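Local coordinates for protein globin (Chloroflexus aurantiacus, PDB 5D1V) that binds heme b as a group II truncated hemoglobin and probably carries oxygen in a thermophilic phototrophic bacterium, at residues F78-L89 with F113-R123. Residues are numbered along the deposited sequence; the frame is centred on the assembly and turned at random.
With HEM (protoporphyrin IX containing Fe), chain C.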
ATOM      1  N   PHE A  78     -19.504  15.049  -0.237  1.00 10.48           N
ATOM      2  CA  PHE A  78     -18.281  14.849   0.557  1.00 10.31           C
ATOM      3  C   PHE A  78     -17.084  15.425  -0.197  1.00 11.72           C
ATOM      4  O   PHE A  78     -16.789  14.979  -1.308  1.00 13.74           O
ATOM      5  CB  PHE A  78     -18.052  13.366   0.828  1.00 10.83           C
ATOM      6  CG  PHE A  78     -19.295  12.644   1.218  1.00 10.11           C
ATOM      7  CD1 PHE A  78     -20.112  13.144   2.226  1.00  9.72           C
ATOM      8  CD2 PHE A  78     -19.678  11.473   0.572  1.00 13.36           C
ATOM      9  CE1 PHE A  78     -21.295  12.501   2.573  1.00 15.13           C
ATOM     10  CE2 PHE A  78     -20.850  10.834   0.914  1.00 14.28           C
ATOM     11  CZ  PHE A  78     -21.672  11.356   1.915  1.00 11.57           C
ATOM     12  N   PRO A  79     -16.375  16.396   0.397  1.00 10.18           N
ATOM     13  CA  PRO A  79     -15.171  16.870  -0.311  1.00 10.84           C
ATOM     14  C   PRO A  79     -14.084  15.795  -0.330  1.00 13.57           C
ATOM     15  O   PRO A  79     -13.533  15.450   0.730  1.00 11.67           O
ATOM     16  CB  PRO A  79     -14.730  18.089   0.502  1.00 13.74           C
ATOM     17  CG  PRO A  79     -15.960  18.529   1.238  1.00 23.25           C
ATOM     18  CD  PRO A  79     -16.742  17.285   1.516  1.00 10.95           C
ATOM     19  N   ILE A  80     -13.805  15.250  -1.511  1.00 12.50           N
ATOM     20  CA  ILE A  80     -12.914  14.095  -1.625  1.00  9.83           C
ATOM     21  C   ILE A  80     -11.783  14.462  -2.532  1.00  8.58           C
ATOM     22  O   ILE A  80     -11.982  14.684  -3.728  1.00 10.33           O
ATOM     23  CB  ILE A  80     -13.635  12.869  -2.155  1.00 11.32           C
ATOM     24  CG1 ILE A  80     -14.721  12.439  -1.180  1.00 11.66           C
ATOM     25  CG2 ILE A  80     -12.655  11.732  -2.356  1.00 13.62           C
ATOM     26  CD1 ILE A  80     -15.593  11.321  -1.742  1.00 13.43           C
ATOM     27  N   GLY A  81     -10.591  14.524  -1.950  1.00 11.86           N
ATOM     28  CA  GLY A  81      -9.384  14.799  -2.698  1.00 15.83           C
ATOM     29  C   GLY A  81      -8.439  13.616  -2.519  1.00 10.74           C
ATOM     30  O   GLY A  81      -8.851  12.589  -1.992  1.00 10.86           O
ATOM     31  N   PRO A  82      -7.175  13.769  -2.932  1.00 10.69           N
ATOM     32  CA  PRO A  82      -6.161  12.726  -2.808  1.00 13.08           C
ATOM     33  C   PRO A  82      -6.032  12.164  -1.372  1.00 17.39           C
ATOM     34  O   PRO A  82      -5.874  10.943  -1.188  1.00 15.98           O
ATOM     35  CB  PRO A  82      -4.876  13.446  -3.242  1.00 13.76           C
ATOM     36  CG  PRO A  82      -5.347  14.498  -4.173  1.00 21.90           C
ATOM     37  CD  PRO A  82      -6.636  14.973  -3.587  1.00 19.70           C
ATOM     38  N   ARG A  83      -6.152  13.012  -0.358  1.00 11.53           N
ATOM     39  CA  ARG A  83      -5.953  12.546   1.025  1.00 13.61           C
ATOM     40  C   ARG A  83      -7.080  11.611   1.474  1.00 10.67           C
ATOM     41  O   ARG A  83      -6.854  10.616   2.165  1.00 11.16           O
ATOM     42  CB  ARG A  83      -5.862  13.737   1.977  1.00 20.63           C
ATOM     43  CG  ARG A  83      -4.697  14.651   1.683  1.00 34.37           C
ATOM     44  CD  ARG A  83      -4.717  15.882   2.580  1.00 49.01           C
ATOM     45  NE  ARG A  83      -4.038  15.640   3.851  1.00 61.21           N
ATOM     46  CZ  ARG A  83      -3.617  16.601   4.672  1.00 70.78           C
ATOM     47  NH1 ARG A  83      -3.805  17.878   4.359  1.00 69.58           N
ATOM     48  NH2 ARG A  83      -3.003  16.284   5.810  1.00 75.06           N
ATOM     49  N   GLU A  84      -8.293  11.920   1.049  1.00  9.24           N
ATOM     50  CA  GLU A  84      -9.451  11.110   1.394  1.00  8.08           C
ATOM     51  C   GLU A  84      -9.440   9.812   0.573  1.00  9.99           C
ATOM     52  O   GLU A  84      -9.779   8.723   1.061  1.00  9.59           O
ATOM     53  CB  GLU A  84     -10.745  11.900   1.142  1.00 13.57           C
ATOM     54  CG  GLU A  84     -11.020  13.029   2.113  1.00 15.51           C
ATOM     55  CD  GLU A  84     -10.163  14.255   1.882  1.00 15.06           C
ATOM     56  OE1 GLU A  84      -9.821  14.559   0.719  1.00 14.41           O
ATOM     57  OE2 GLU A  84      -9.804  14.950   2.865  1.00 15.45           O
ATOM     58  N   ARG A  85      -9.044   9.919  -0.688  1.00 12.67           N
ATOM     59  CA  ARG A  85      -8.897   8.742  -1.540  1.00 10.67           C
ATOM     60  C   ARG A  85      -7.933   7.758  -0.902  1.00 10.38           C
ATOM     61  O   ARG A  85      -8.218   6.544  -0.799  1.00  9.56           O
ATOM     62  CB  ARG A  85      -8.385   9.163  -2.929  1.00 10.70           C
ATOM     63  CG  ARG A  85      -8.133   8.043  -3.943  1.00 10.67           C
ATOM     64  CD  ARG A  85      -7.132   8.512  -5.007  1.00 17.45           C
ATOM     65  NE  ARG A  85      -5.886   9.002  -4.404  1.00 16.33           N
ATOM     66  CZ  ARG A  85      -5.025   9.833  -4.985  1.00 12.61           C
ATOM     67  NH1 ARG A  85      -5.232  10.286  -6.213  1.00 12.40           N
ATOM     68  NH2 ARG A  85      -3.925  10.204  -4.343  1.00 22.73           N
ATOM     69  N   ASP A  86      -6.772   8.292  -0.527  1.00 12.03           N
ATOM     70  CA  ASP A  86      -5.691   7.497   0.035  1.00  9.46           C
ATOM     71  C   ASP A  86      -6.129   6.818   1.334  1.00 12.04           C
ATOM     72  O   ASP A  86      -5.844   5.640   1.555  1.00 12.03           O
ATOM     73  CB  ASP A  86      -4.444   8.351   0.302  1.00 10.80           C
ATOM     74  CG  ASP A  86      -3.710   8.759  -0.948  1.00 24.45           C
ATOM     75  OD1 ASP A  86      -4.086   8.310  -2.039  1.00 16.97           O
ATOM     76  OD2 ASP A  86      -2.730   9.530  -0.811  1.00 28.98           O
ATOM     77  N   ALA A  87      -6.839   7.545   2.186  1.00  8.64           N
ATOM     78  CA  ALA A  87      -7.303   6.973   3.443  1.00  9.59           C
ATOM     79  C   ALA A  87      -8.327   5.853   3.206  1.00 10.87           C
ATOM     80  O   ALA A  87      -8.211   4.779   3.774  1.00  7.99           O
ATOM     81  CB  ALA A  87      -7.881   8.065   4.354  1.00 14.12           C
ATOM     82  N   TRP A  88      -9.308   6.085   2.335  1.00 10.60           N
ATOM     83  CA  TRP A  88     -10.283   5.070   2.019  1.00 10.44           C
ATOM     84  C   TRP A  88      -9.621   3.781   1.488  1.00 10.65           C
ATOM     85  O   TRP A  88      -9.892   2.659   1.951  1.00  8.88           O
ATOM     86  CB  TRP A  88     -11.257   5.640   0.996  1.00  8.25           C
ATOM     87  CG  TRP A  88     -12.485   4.834   0.845  1.00  6.67           C
ATOM     88  CD1 TRP A  88     -13.695   5.070   1.424  1.00  7.22           C
ATOM     89  CD2 TRP A  88     -12.644   3.646   0.059  1.00  9.25           C
ATOM     90  NE1 TRP A  88     -14.592   4.124   1.038  1.00 10.27           N
ATOM     91  CE2 TRP A  88     -13.983   3.232   0.213  1.00  9.10           C
ATOM     92  CE3 TRP A  88     -11.798   2.908  -0.784  1.00 12.40           C
ATOM     93  CZ2 TRP A  88     -14.497   2.099  -0.426  1.00 10.42           C
ATOM     94  CZ3 TRP A  88     -12.311   1.778  -1.408  1.00 15.19           C
ATOM     95  CH2 TRP A  88     -13.647   1.385  -1.213  1.00 10.84           C
ATOM     96  N   LEU A  89      -8.723   3.953   0.535  1.00  9.43           N
ATOM     97  CA  LEU A  89      -8.079   2.816  -0.132  1.00  9.34           C
ATOM     98  C   LEU A  89      -7.202   2.051   0.855  1.00 11.60           C
ATOM     99  O   LEU A  89      -7.192   0.820   0.847  1.00 12.42           O
ATOM    100  CB  LEU A  89      -7.267   3.301  -1.320  1.00  8.20           C
ATOM    101  CG  LEU A  89      -6.931   2.299  -2.396  1.00 25.56           C
ATOM    102  CD1 LEU A  89      -8.201   1.687  -2.985  1.00 21.37           C
ATOM    103  CD2 LEU A  89      -6.152   3.039  -3.453  1.00 30.00           C
ATOM    104  N   PHE A 113     -11.346  -1.304  -6.801  1.00  7.57           N
ATOM    105  CA  PHE A 113     -11.308  -0.274  -5.766  1.00  7.06           C
ATOM    106  C   PHE A 113     -10.348   0.866  -6.126  1.00  9.17           C
ATOM    107  O   PHE A 113     -10.630   2.040  -5.852  1.00  9.83           O
ATOM    108  CB  PHE A 113     -10.908  -0.893  -4.426  1.00  7.74           C
ATOM    109  CG  PHE A 113     -11.983  -1.734  -3.787  1.00  8.88           C
ATOM    110  CD1 PHE A 113     -13.300  -1.330  -3.782  1.00 12.81           C
ATOM    111  CD2 PHE A 113     -11.658  -2.947  -3.198  1.00  6.84           C
ATOM    112  CE1 PHE A 113     -14.289  -2.113  -3.171  1.00 14.22           C
ATOM    113  CE2 PHE A 113     -12.634  -3.727  -2.592  1.00 11.74           C
ATOM    114  CZ  PHE A 113     -13.942  -3.310  -2.583  1.00 14.92           C
ATOM    115  N   ARG A 114      -9.214   0.529  -6.721  1.00  7.71           N
ATOM    116  CA  ARG A 114      -8.207   1.546  -7.027  1.00 11.62           C
ATOM    117  C   ARG A 114      -8.781   2.491  -8.068  1.00 15.11           C
ATOM    118  O   ARG A 114      -8.616   3.701  -7.996  1.00 12.81           O
ATOM    119  CB  ARG A 114      -6.895   0.918  -7.516  1.00  8.20           C
ATOM    120  CG  ARG A 114      -6.096   0.256  -6.405  1.00 14.12           C
ATOM    121  CD  ARG A 114      -4.758  -0.307  -6.886  1.00 18.42           C
ATOM    122  NE  ARG A 114      -3.988  -0.977  -5.841  1.00 18.13           N
ATOM    123  CZ  ARG A 114      -3.187  -0.359  -4.961  1.00 17.95           C
ATOM    124  NH1 ARG A 114      -3.063   0.968  -4.960  1.00 13.88           N
ATOM    125  NH2 ARG A 114      -2.527  -1.085  -4.073  1.00 23.93           N
ATOM    126  N   HIS A 115      -9.496   1.938  -9.031  1.00 11.69           N
ATOM    127  CA  HIS A 115     -10.105   2.756 -10.063  1.00 10.10           C
ATOM    128  C   HIS A 115     -11.251   3.593  -9.495  1.00 10.58           C
ATOM    129  O   HIS A 115     -11.312   4.798  -9.713  1.00  9.27           O
ATOM    130  CB  HIS A 115     -10.610   1.859 -11.194  1.00  8.20           C
ATOM    131  CG  HIS A 115     -11.101   2.606 -12.395  1.00 10.79           C
ATOM    132  ND1 HIS A 115     -12.381   3.097 -12.504  1.00 20.24           N
ATOM    133  CD2 HIS A 115     -10.476   2.915 -13.554  1.00 13.85           C
ATOM    134  CE1 HIS A 115     -12.526   3.681 -13.684  1.00 15.80           C
ATOM    135  NE2 HIS A 115     -11.387   3.583 -14.336  1.00 21.59           N
ATOM    136  N   ALA A 116     -12.136   2.946  -8.737  1.00  8.76           N
ATOM    137  CA  ALA A 116     -13.329   3.596  -8.195  1.00 10.58           C
ATOM    138  C   ALA A 116     -12.970   4.734  -7.222  1.00  9.21           C
ATOM    139  O   ALA A 116     -13.607   5.809  -7.238  1.00  9.33           O
ATOM    140  CB  ALA A 116     -14.183   2.579  -7.516  1.00  9.06           C
ATOM    141  N   ALA A 117     -11.977   4.494  -6.374  1.00  8.91           N
ATOM    142  CA  ALA A 117     -11.554   5.508  -5.407  1.00  9.37           C
ATOM    143  C   ALA A 117     -11.017   6.752  -6.117  1.00  9.17           C
ATOM    144  O   ALA A 117     -11.295   7.857  -5.702  1.00 10.87           O
ATOM    145  CB  ALA A 117     -10.516   4.961  -4.466  1.00  9.25           C
ATOM    146  N   GLN A 118     -10.219   6.561  -7.157  1.00  7.81           N
ATOM    147  CA  GLN A 118      -9.714   7.675  -7.965  1.00  9.53           C
ATOM    148  C   GLN A 118     -10.862   8.434  -8.598  1.00 10.55           C
ATOM    149  O   GLN A 118     -10.935   9.675  -8.500  1.00  9.53           O
ATOM    150  CB  GLN A 118      -8.746   7.160  -9.038  1.00 10.79           C
ATOM    151  CG  GLN A 118      -8.194   8.224  -9.978  1.00 26.80           C
ATOM    152  CD  GLN A 118      -7.165   9.166  -9.335  1.00 31.23           C
ATOM    153  OE1 GLN A 118      -6.817   9.035  -8.161  1.00 22.85           O
ATOM    154  NE2 GLN A 118      -6.651  10.103 -10.133  1.00 32.02           N
ATOM    155  N   ALA A 119     -11.763   7.699  -9.239  1.00 11.00           N
ATOM    156  CA  ALA A 119     -12.889   8.314  -9.943  1.00  9.48           C
ATOM    157  C   ALA A 119     -13.935   9.000  -9.023  1.00  7.72           C
ATOM    158  O   ALA A 119     -14.814   9.727  -9.508  1.00 10.43           O
ATOM    159  CB  ALA A 119     -13.560   7.266 -10.791  1.00 12.56           C
ATOM    160  N   MET A 120     -13.868   8.766  -7.723  1.00  6.75           N
ATOM    161  CA  MET A 120     -14.783   9.380  -6.777  1.00  9.37           C
ATOM    162  C   MET A 120     -14.339  10.797  -6.403  1.00  8.84           C
ATOM    163  O   MET A 120     -15.102  11.566  -5.822  1.00  9.76           O
ATOM    164  CB  MET A 120     -14.878   8.530  -5.517  1.00 10.42           C
ATOM    165  CG  MET A 120     -16.209   8.562  -4.863  1.00  9.79           C
ATOM    166  SD  MET A 120     -17.429   7.688  -5.861  1.00 11.73           S
ATOM    167  CE  MET A 120     -17.095   5.995  -5.406  1.00 14.95           C
ATOM    168  N   MET A 121     -13.094  11.140  -6.678  1.00  8.23           N
ATOM    169  CA  MET A 121     -12.589  12.427  -6.224  1.00  9.33           C
ATOM    170  C   MET A 121     -13.381  13.551  -6.880  1.00 12.30           C
ATOM    171  O   MET A 121     -13.724  13.471  -8.067  1.00  9.68           O
ATOM    172  CB  MET A 121     -11.106  12.622  -6.545  1.00 11.57           C
ATOM    173  CG  MET A 121     -10.200  11.677  -5.776  1.00 11.07           C
ATOM    174  SD  MET A 121      -8.448  12.129  -5.781  1.00 15.49           S
ATOM    175  CE  MET A 121      -8.420  13.877  -6.121  1.00 38.58           C
ATOM    176  N   ASN A 122     -13.583  14.627  -6.125  1.00 11.07           N
ATOM    177  CA  ASN A 122     -14.355  15.747  -6.620  1.00 11.95           C
ATOM    178  C   ASN A 122     -13.797  17.129  -6.256  1.00 13.46           C
ATOM    179  O   ASN A 122     -14.410  18.143  -6.599  1.00 14.45           O
ATOM    180  CB  ASN A 122     -15.791  15.599  -6.130  1.00 12.13           C
ATOM    181  CG  ASN A 122     -15.887  15.516  -4.620  1.00 12.74           C
ATOM    182  OD1 ASN A 122     -15.183  16.227  -3.920  1.00 13.72           O
ATOM    183  ND2 ASN A 122     -16.767  14.633  -4.113  1.00 12.45           N
ATOM    184  N   ARG A 123     -12.642  17.196  -5.597  1.00 13.93           N
ATOM    185  CA  ARG A 123     -12.053  18.493  -5.215  1.00 15.71           C
ATOM    186  C   ARG A 123     -10.532  18.426  -5.244  1.00 22.94           C
ATOM    187  O   ARG A 123      -9.969  17.526  -4.618  1.00 23.90           O
ATOM    188  CB  ARG A 123     -12.507  18.908  -3.816  1.00 16.90           C
ATOM    189  CG  ARG A 123     -11.889  20.224  -3.339  1.00 49.57           C
ATOM    190  CD  ARG A 123     -12.940  21.294  -3.080  1.00 55.19           C
ATOM    191  NE  ARG A 123     -12.424  22.662  -3.227  1.00 63.09           N
ATOM    192  CZ  ARG A 123     -12.290  23.313  -4.389  1.00 57.69           C
ATOM    193  NH1 ARG A 123     -12.619  22.738  -5.548  1.00 44.25           N
ATOM    194  NH2 ARG A 123     -11.820  24.555  -4.394  1.00 57.92           N
TER
HETATM  195  CHA HEM C 201     -21.297   5.877   1.014  1.00 10.28           C
HETATM  196  CHB HEM C 201     -18.919   2.845  -1.943  1.00 11.58           C
HETATM  197  CHC HEM C 201     -15.099   5.879  -1.917  1.00 11.04           C
HETATM  198  CHD HEM C 201     -17.117   8.139   1.870  1.00 11.20           C
HETATM  199  C1A HEM C 201     -21.010   4.827   0.181  1.00 11.53           C
HETATM  200  C2A HEM C 201     -21.951   3.817  -0.275  1.00 12.40           C
HETATM  201  C3A HEM C 201     -21.294   2.989  -1.099  1.00 11.45           C
HETATM  202  C4A HEM C 201     -19.910   3.450  -1.193  1.00  9.78           C
HETATM  203  CMA HEM C 201     -21.785   1.724  -1.868  1.00 11.11           C
HETATM  204  CAA HEM C 201     -23.441   3.770   0.133  1.00 12.25           C
HETATM  205  CBA HEM C 201     -24.239   4.328  -1.057  1.00 14.95           C
HETATM  206  CGA HEM C 201     -25.690   4.480  -0.635  1.00 17.51           C
HETATM  207  O1A HEM C 201     -25.996   5.351   0.213  1.00 29.44           O
HETATM  208  O2A HEM C 201     -26.553   3.742  -1.155  1.00 13.29           O
HETATM  209  C1B HEM C 201     -17.679   3.409  -2.210  1.00 10.49           C
HETATM  210  C2B HEM C 201     -16.681   2.902  -3.125  1.00  7.91           C
HETATM  211  C3B HEM C 201     -15.645   3.770  -3.112  1.00  9.98           C
HETATM  212  C4B HEM C 201     -15.935   4.812  -2.181  1.00 11.84           C
HETATM  213  CMB HEM C 201     -16.834   1.599  -3.948  1.00 10.39           C
HETATM  214  CAB HEM C 201     -14.297   3.757  -3.865  1.00 13.51           C
HETATM  215  CBB HEM C 201     -13.892   2.621  -4.435  1.00 24.84           C
HETATM  216  C1C HEM C 201     -15.282   6.751  -0.872  1.00  7.48           C
HETATM  217  C2C HEM C 201     -14.342   7.764  -0.414  1.00  9.18           C
HETATM  218  C3C HEM C 201     -14.944   8.378   0.637  1.00 12.62           C
HETATM  219  C4C HEM C 201     -16.228   7.771   0.885  1.00 11.25           C
HETATM  220  CMC HEM C 201     -12.965   8.046  -1.083  1.00  7.59           C
HETATM  221  CAC HEM C 201     -14.374   9.484   1.524  1.00 13.37           C
HETATM  222  CBC HEM C 201     -13.050   9.484   1.629  1.00 30.69           C
HETATM  223  C1D HEM C 201     -18.444   7.779   1.938  1.00  9.72           C
HETATM  224  C2D HEM C 201     -19.461   8.341   2.821  1.00 11.85           C
HETATM  225  C3D HEM C 201     -20.625   7.714   2.564  1.00 10.17           C
HETATM  226  C4D HEM C 201     -20.369   6.735   1.526  1.00  9.52           C
HETATM  227  CMD HEM C 201     -19.216   9.470   3.834  1.00 10.03           C
HETATM  228  CAD HEM C 201     -21.990   7.950   3.228  1.00 17.77           C
HETATM  229  CBD HEM C 201     -22.144   6.926   4.342  1.00 31.62           C
HETATM  230  CGD HEM C 201     -23.472   7.045   5.029  1.00 26.17           C
HETATM  231  O1D HEM C 201     -23.593   6.474   6.143  1.00 25.73           O
HETATM  232  O2D HEM C 201     -24.389   7.715   4.479  1.00 27.56           O
HETATM  233  NA  HEM C 201     -19.780   4.577  -0.416  1.00  9.46           N
HETATM  234  NB  HEM C 201     -17.194   4.576  -1.658  1.00 10.78           N
HETATM  235  NC  HEM C 201     -16.413   6.816  -0.081  1.00 11.14           N
HETATM  236  ND  HEM C 201     -19.047   6.814   1.173  1.00 12.06           N
HETATM  237 FE   HEM C 201     -18.080   5.695  -0.209  1.00  9.58          FE
HETATM  238  O   HOH W   1     -17.477   4.383   1.398  1.00 10.82           O
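The carbonyl oxygen I80 O takes two backbone donors from the segment that follows helix 105-119: N122 N at 2.9 Å, in the carbonyl plane, and R123 N, longer and from above that plane. The N122 side chain completes the join. With CG turned between its backbone N and carbonyl carbon (chi1 57°), the amide faces back across the loop. There N122 ND2 donates to F78 O at 2.8 Å, and N122 OD1 receives I80 N almost straight. Three backbone groups of 78-80 are thus tied to two residues.

Further along, M121 folds its thioether against the start of helix 82-98, M121 CE meeting P82 CD in a contact closer than usual and perhaps strained. R85 CG runs over A117, and beyond it the arginine lies alongside Q118, guanidinium and amide planes only 18° apart. R85 NH1 meets a lone pair of Q118 OE1 at 2.8 Å, while R85 NE and NH2 both grip D86 OD1 side-on. A leucine in place of R85 would probably leave Q118 OE1 and the D86 carboxylate without this shared partner.

On the heme side, W88 lies with one face over the porphyrin; its six-membered ring and the F113 ring make an offset edge-to-face pair, planes at 63°, with W88 CH2 nearest F113 CD1. W88 NE1 donates to the iron-bound water at 2.9 Å. On the opposite, proximal face, M120 CE rests 3.5 Å from HEM C3B, beside the axial ligand H75. The nearly antiparallel helices 82-98 and 105-119 form the G–H pair of the globin fold, with the tryptophan of the group II distal pocket on the first of them.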